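Local coordinates for fumarate lyase (Mesorhizobium sp., PDB 3C8T), which belongs to the fumarate lyase superfamily of largely helical, four-subunit enzymes built around bundles of long helices, at residues 161-172 with 432-443. Residues are numbered along the deposited sequence; the frame is centred on the assembly and turned at random.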
ATOM      1  N   GLY A 161       1.547  21.652 -27.209  1.00 29.61           N
ATOM      2  CA  GLY A 161       2.990  21.666 -26.904  1.00 28.30           C
ATOM      3  C   GLY A 161       3.220  22.072 -25.456  1.00 28.14           C
ATOM      4  O   GLY A 161       4.136  21.581 -24.810  1.00 27.79           O
ATOM      5  N   TYR A 162       2.387  22.993 -24.946  1.00 27.67           N
ATOM      6  CA  TYR A 162       2.436  23.362 -23.548  1.00 26.86           C
ATOM      7  C   TYR A 162       2.222  22.123 -22.648  1.00 27.22           C
ATOM      8  O   TYR A 162       3.063  21.854 -21.765  1.00 27.39           O
ATOM      9  CB  TYR A 162       1.493  24.524 -23.208  1.00 26.90           C
ATOM     10  CG  TYR A 162       1.277  24.658 -21.694  1.00 26.83           C
ATOM     11  CD1 TYR A 162       2.112  25.448 -20.913  1.00 21.90           C
ATOM     12  CD2 TYR A 162       0.238  23.935 -21.051  1.00 27.52           C
ATOM     13  CE1 TYR A 162       1.920  25.521 -19.523  1.00 25.04           C
ATOM     14  CE2 TYR A 162       0.034  23.996 -19.686  1.00 24.14           C
ATOM     15  CZ  TYR A 162       0.875  24.781 -18.922  1.00 26.53           C
ATOM     16  OH  TYR A 162       0.648  24.817 -17.559  1.00 30.12           O
ATOM     17  N   LYS A 163       1.144  21.360 -22.893  1.00 26.35           N
ATOM     18  CA  LYS A 163       0.918  20.076 -22.198  1.00 26.61           C
ATOM     19  C   LYS A 163       2.109  19.136 -22.281  1.00 26.18           C
ATOM     20  O   LYS A 163       2.489  18.544 -21.290  1.00 25.89           O
ATOM     21  CB  LYS A 163      -0.332  19.329 -22.735  1.00 25.30           C
ATOM     22  CG  LYS A 163      -1.647  19.939 -22.300  1.00 26.32           C
ATOM     23  CD  LYS A 163      -2.870  18.965 -22.558  1.00 28.32           C
ATOM     24  CE  LYS A 163      -2.757  17.631 -21.778  1.00 27.28           C
ATOM     25  NZ  LYS A 163      -2.405  17.957 -20.348  1.00 27.81           N
ATOM     26  N   ALA A 164       2.657  18.945 -23.482  1.00 26.19           N
ATOM     27  CA  ALA A 164       3.827  18.082 -23.630  1.00 26.49           C
ATOM     28  C   ALA A 164       5.027  18.622 -22.848  1.00 26.87           C
ATOM     29  O   ALA A 164       5.826  17.837 -22.328  1.00 28.30           O
ATOM     30  CB  ALA A 164       4.178  17.873 -25.123  1.00 25.49           C
ATOM     31  N   ALA A 165       5.164  19.948 -22.745  1.00 26.74           N
ATOM     32  CA  ALA A 165       6.297  20.540 -22.017  1.00 26.64           C
ATOM     33  C   ALA A 165       6.222  20.278 -20.531  1.00 26.87           C
ATOM     34  O   ALA A 165       7.275  20.132 -19.873  1.00 27.29           O
ATOM     35  CB  ALA A 165       6.403  22.028 -22.268  1.00 26.06           C
ATOM     36  N   VAL A 166       4.992  20.256 -20.007  1.00 26.23           N
ATOM     37  CA  VAL A 166       4.732  19.942 -18.612  1.00 26.29           C
ATOM     38  C   VAL A 166       5.148  18.470 -18.322  1.00 27.08           C
ATOM     39  O   VAL A 166       5.864  18.197 -17.344  1.00 26.35           O
ATOM     40  CB  VAL A 166       3.248  20.214 -18.281  1.00 26.40           C
ATOM     41  CG1 VAL A 166       2.784  19.445 -16.996  1.00 25.97           C
ATOM     42  CG2 VAL A 166       2.993  21.713 -18.144  1.00 23.93           C
ATOM     43  N   TRP A 167       4.690  17.548 -19.169  1.00 26.38           N
ATOM     44  CA  TRP A 167       5.061  16.139 -19.075  1.00 27.35           C
ATOM     45  C   TRP A 167       6.590  16.023 -19.141  1.00 28.16           C
ATOM     46  O   TRP A 167       7.204  15.344 -18.339  1.00 28.10           O
ATOM     47  CB  TRP A 167       4.475  15.364 -20.261  1.00 27.60           C
ATOM     48  CG  TRP A 167       2.959  15.298 -20.355  1.00 26.82           C
ATOM     49  CD1 TRP A 167       2.042  15.479 -19.339  1.00 27.84           C
ATOM     50  CD2 TRP A 167       2.207  14.919 -21.505  1.00 27.00           C
ATOM     51  NE1 TRP A 167       0.752  15.292 -19.824  1.00 27.72           N
ATOM     52  CE2 TRP A 167       0.835  14.940 -21.148  1.00 28.20           C
ATOM     53  CE3 TRP A 167       2.551  14.592 -22.823  1.00 28.35           C
ATOM     54  CZ2 TRP A 167      -0.178  14.637 -22.058  1.00 26.62           C
ATOM     55  CZ3 TRP A 167       1.541  14.312 -23.733  1.00 27.60           C
ATOM     56  CH2 TRP A 167       0.185  14.341 -23.339  1.00 28.30           C
ATOM     57  N   LEU A 168       7.196  16.699 -20.115  1.00 27.07           N
ATOM     58  CA  LEU A 168       8.621  16.687 -20.273  1.00 27.01           C
ATOM     59  C   LEU A 168       9.397  17.151 -19.011  1.00 27.62           C
ATOM     60  O   LEU A 168      10.443  16.566 -18.665  1.00 27.16           O
ATOM     61  CB  LEU A 168       9.003  17.564 -21.481  1.00 27.24           C
ATOM     62  CG  LEU A 168      10.491  17.776 -21.800  1.00 28.60           C
ATOM     63  CD1 LEU A 168      11.301  16.404 -21.954  1.00 22.95           C
ATOM     64  CD2 LEU A 168      10.678  18.718 -23.015  1.00 26.04           C
ATOM     65  N   SER A 169       8.897  18.195 -18.343  1.00 26.55           N
ATOM     66  CA  SER A 169       9.604  18.803 -17.232  1.00 25.96           C
ATOM     67  C   SER A 169       9.875  17.847 -16.076  1.00 25.67           C
ATOM     68  O   SER A 169      10.955  17.897 -15.466  1.00 26.16           O
ATOM     69  CB  SER A 169       8.878  20.046 -16.729  1.00 26.47           C
ATOM     70  OG  SER A 169       7.713  19.674 -16.020  1.00 24.93           O
ATOM     71  N   ALA A 170       8.894  17.001 -15.799  1.00 25.49           N
ATOM     72  CA  ALA A 170       8.992  15.876 -14.858  1.00 26.16           C
ATOM     73  C   ALA A 170      10.133  14.904 -15.196  1.00 25.66           C
ATOM     74  O   ALA A 170      10.853  14.439 -14.294  1.00 24.99           O
ATOM     75  CB  ALA A 170       7.622  15.087 -14.824  1.00 24.45           C
ATOM     76  N   PHE A 171      10.250  14.568 -16.481  1.00 24.89           N
ATOM     77  CA  PHE A 171      11.262  13.596 -16.956  1.00 25.65           C
ATOM     78  C   PHE A 171      12.660  14.178 -16.986  1.00 26.02           C
ATOM     79  O   PHE A 171      13.641  13.464 -16.734  1.00 26.22           O
ATOM     80  CB  PHE A 171      10.854  12.975 -18.285  1.00 24.39           C
ATOM     81  CG  PHE A 171       9.728  12.025 -18.133  1.00 25.89           C
ATOM     82  CD1 PHE A 171       9.963  10.726 -17.662  1.00 25.36           C
ATOM     83  CD2 PHE A 171       8.409  12.454 -18.328  1.00 26.28           C
ATOM     84  CE1 PHE A 171       8.899   9.846 -17.450  1.00 29.73           C
ATOM     85  CE2 PHE A 171       7.348  11.598 -18.101  1.00 26.52           C
ATOM     86  CZ  PHE A 171       7.587  10.289 -17.677  1.00 26.07           C
ATOM     87  N   ASP A 172      12.751  15.481 -17.246  1.00 27.65           N
ATOM     88  CA  ASP A 172      13.985  16.216 -17.010  1.00 28.41           C
ATOM     89  C   ASP A 172      14.388  16.081 -15.564  1.00 28.95           C
ATOM     90  O   ASP A 172      15.557  15.879 -15.290  1.00 29.83           O
ATOM     91  CB  ASP A 172      13.807  17.699 -17.347  1.00 30.01           C
ATOM     92  CG  ASP A 172      13.614  17.947 -18.864  1.00 31.42           C
ATOM     93  OD1 ASP A 172      14.063  17.110 -19.675  1.00 32.90           O
ATOM     94  OD2 ASP A 172      13.034  18.986 -19.235  1.00 33.27           O
ATOM     95  N   ALA A 432       2.071  30.534 -22.825  1.00 33.72           N
ATOM     96  CA  ALA A 432       2.166  29.142 -23.219  1.00 32.94           C
ATOM     97  C   ALA A 432       3.427  28.884 -24.062  1.00 33.68           C
ATOM     98  O   ALA A 432       4.299  28.051 -23.701  1.00 32.94           O
ATOM     99  CB  ALA A 432       0.919  28.720 -23.975  1.00 32.68           C
ATOM    100  N   GLY A 433       3.521  29.608 -25.186  1.00 33.34           N
ATOM    101  CA  GLY A 433       4.678  29.508 -26.062  1.00 32.96           C
ATOM    102  C   GLY A 433       5.993  29.737 -25.327  1.00 32.25           C
ATOM    103  O   GLY A 433       6.929  28.968 -25.486  1.00 32.47           O
ATOM    104  N   ALA A 434       6.085  30.813 -24.549  1.00 31.53           N
ATOM    105  CA  ALA A 434       7.333  31.111 -23.848  1.00 30.90           C
ATOM    106  C   ALA A 434       7.685  30.028 -22.815  1.00 30.07           C
ATOM    107  O   ALA A 434       8.860  29.726 -22.611  1.00 30.72           O
ATOM    108  CB  ALA A 434       7.267  32.485 -23.199  1.00 31.14           C
ATOM    109  N   MET A 435       6.678  29.430 -22.179  1.00 29.51           N
ATOM    110  CA  MET A 435       6.904  28.372 -21.184  1.00 28.33           C
ATOM    111  C   MET A 435       7.486  27.119 -21.845  1.00 29.21           C
ATOM    112  O   MET A 435       8.409  26.475 -21.312  1.00 29.47           O
ATOM    113  CB  MET A 435       5.593  28.054 -20.428  1.00 29.85           C
ATOM    114  CG  MET A 435       5.078  29.188 -19.539  1.00 25.98           C
ATOM    115  SD  MET A 435       3.502  28.821 -18.735  1.00 25.93           S
ATOM    116  CE  MET A 435       3.423  30.212 -17.602  1.00 28.50           C
ATOM    117  N   VAL A 436       6.977  26.798 -23.026  1.00 29.61           N
ATOM    118  CA  VAL A 436       7.500  25.704 -23.826  1.00 31.03           C
ATOM    119  C   VAL A 436       8.978  25.925 -24.135  1.00 32.04           C
ATOM    120  O   VAL A 436       9.778  24.987 -23.978  1.00 32.10           O
ATOM    121  CB  VAL A 436       6.712  25.490 -25.143  1.00 30.92           C
ATOM    122  CG1 VAL A 436       7.472  24.557 -26.115  1.00 29.50           C
ATOM    123  CG2 VAL A 436       5.317  24.950 -24.850  1.00 30.34           C
ATOM    124  N   ASP A 437       9.324  27.144 -24.588  1.00 32.82           N
ATOM    125  CA  ASP A 437      10.710  27.499 -24.943  1.00 33.78           C
ATOM    126  C   ASP A 437      11.651  27.348 -23.745  1.00 33.99           C
ATOM    127  O   ASP A 437      12.768  26.858 -23.860  1.00 34.54           O
ATOM    128  CB  ASP A 437      10.778  28.926 -25.488  1.00 33.94           C
ATOM    129  CG  ASP A 437      10.022  29.096 -26.829  1.00 37.13           C
ATOM    130  OD1 ASP A 437       9.805  28.089 -27.579  1.00 33.44           O
ATOM    131  OD2 ASP A 437       9.646  30.262 -27.117  1.00 38.68           O
ATOM    132  N   ASN A 438      11.173  27.767 -22.586  1.00 34.79           N
ATOM    133  CA  ASN A 438      11.886  27.632 -21.320  1.00 34.69           C
ATOM    134  C   ASN A 438      12.253  26.194 -20.973  1.00 34.87           C
ATOM    135  O   ASN A 438      13.402  25.893 -20.629  1.00 37.09           O
ATOM    136  CB  ASN A 438      11.033  28.206 -20.201  1.00 34.41           C
ATOM    137  CG  ASN A 438      11.834  28.458 -18.953  1.00 38.00           C
ATOM    138  OD1 ASN A 438      12.612  29.418 -18.906  1.00 39.98           O
ATOM    139  ND2 ASN A 438      11.690  27.589 -17.940  1.00 37.27           N
ATOM    140  N   VAL A 439      11.296  25.286 -21.052  1.00 34.31           N
ATOM    141  CA  VAL A 439      11.581  23.884 -20.771  1.00 34.48           C
ATOM    142  C   VAL A 439      12.525  23.271 -21.839  1.00 34.87           C
ATOM    143  O   VAL A 439      13.478  22.573 -21.515  1.00 33.99           O
ATOM    144  CB  VAL A 439      10.261  23.072 -20.651  1.00 34.33           C
ATOM    145  CG1 VAL A 439      10.534  21.570 -20.454  1.00 33.59           C
ATOM    146  CG2 VAL A 439       9.444  23.616 -19.536  1.00 32.81           C
ATOM    147  N   LEU A 440      12.248  23.531 -23.107  1.00 35.63           N
ATOM    148  CA  LEU A 440      13.096  23.017 -24.190  1.00 36.43           C
ATOM    149  C   LEU A 440      14.558  23.516 -24.055  1.00 38.21           C
ATOM    150  O   LEU A 440      15.499  22.751 -24.293  1.00 37.77           O
ATOM    151  CB  LEU A 440      12.508  23.363 -25.553  1.00 35.85           C
ATOM    152  CG  LEU A 440      11.221  22.604 -25.935  1.00 34.96           C
ATOM    153  CD1 LEU A 440      10.689  23.106 -27.283  1.00 34.06           C
ATOM    154  CD2 LEU A 440      11.462  21.096 -26.046  1.00 31.71           C
ATOM    155  N   GLY A 441      14.728  24.772 -23.644  1.00 39.82           N
ATOM    156  CA  GLY A 441      16.034  25.344 -23.344  1.00 43.09           C
ATOM    157  C   GLY A 441      17.064  25.114 -24.429  1.00 46.15           C
ATOM    158  O   GLY A 441      18.218  24.706 -24.140  1.00 46.98           O
ATOM    159  N   GLY A 442      16.650  25.324 -25.682  1.00 47.48           N
ATOM    160  CA  GLY A 442      17.559  25.166 -26.812  1.00 49.96           C
ATOM    161  C   GLY A 442      17.754  23.724 -27.259  1.00 51.29           C
ATOM    162  O   GLY A 442      18.819  23.375 -27.798  1.00 52.84           O
ATOM    163  N   ARG A 443      16.748  22.880 -27.019  1.00 51.34           N
ATOM    164  CA  ARG A 443      16.663  21.553 -27.662  1.00 50.51           C
ATOM    165  C   ARG A 443      15.853  21.661 -28.973  1.00 51.34           C
ATOM    166  O   ARG A 443      14.698  22.155 -28.983  1.00 51.49           O
ATOM    167  CB  ARG A 443      16.001  20.512 -26.729  1.00 50.53           C
ATOM    168  CG  ARG A 443      16.890  19.989 -25.596  1.00 48.47           C
ATOM    169  CD  ARG A 443      16.071  19.031 -24.702  1.00 47.91           C
ATOM    170  NE  ARG A 443      15.336  19.727 -23.636  1.00 41.75           N
ATOM    171  CZ  ARG A 443      14.757  19.132 -22.598  1.00 39.86           C
ATOM    172  NH1 ARG A 443      14.772  17.790 -22.481  1.00 36.41           N
ATOM    173  NH2 ARG A 443      14.151  19.885 -21.675  1.00 35.87           N
TER
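V439 meets helix 160-185 as a classic knob, its side chain seated among A165, L168, S169 and D172. The CG1 branch does most of the touching: anti to the backbone N (chi1 176°), it lies 3.6 Å from A165 O and also meets L168 CD2, the two side chains passing antiparallel. One turn earlier V436 offers its other branch, CG2, which sits 3.5 Å from Y162 N and rests against the methyl of A165. L440 starts out away from the partner helix, yet its CD2 reaches L168 CD2. Beside this apolar row M435 extends alongside Y162 in the same direction, in a Met-aromatic contact; M435 SD approaches the ring obliquely, 3.7 Å from Y162 CE1.

Such packing shows how a short terminal helix can dock on a much longer one. Helix 432-440, from the C-terminal family region, lies along the start of helix 160-185, one of the long helices of the superfamily's bundle; the axis of 161-172 comes within 9.0 Å of that of 432-440 at closest, the two N-to-C directions 33° apart. A second subunit closes over the pair: its I222 packs on V439 and S169, its G195 on Y162 and M435.

Charge pins the far end. Beyond the positive-phi glycines G441 and G442, R443 bends at its third torsion and grips D172 end-on, NH2 to OD2 at 2.8 Å and NH1 to OD1 at 3.0 Å. Both oxygens are met on their syn sides, although the carboxylate and guanidinium planes stand 40° apart. The guanidinium is steadied by its own helix end, NH2 binding V439 O and NE binding L440 O, while L168 CD2 lies over one face, toward its rim. R131 of helix 104-140 forms a second salt bridge with D172, through OD1.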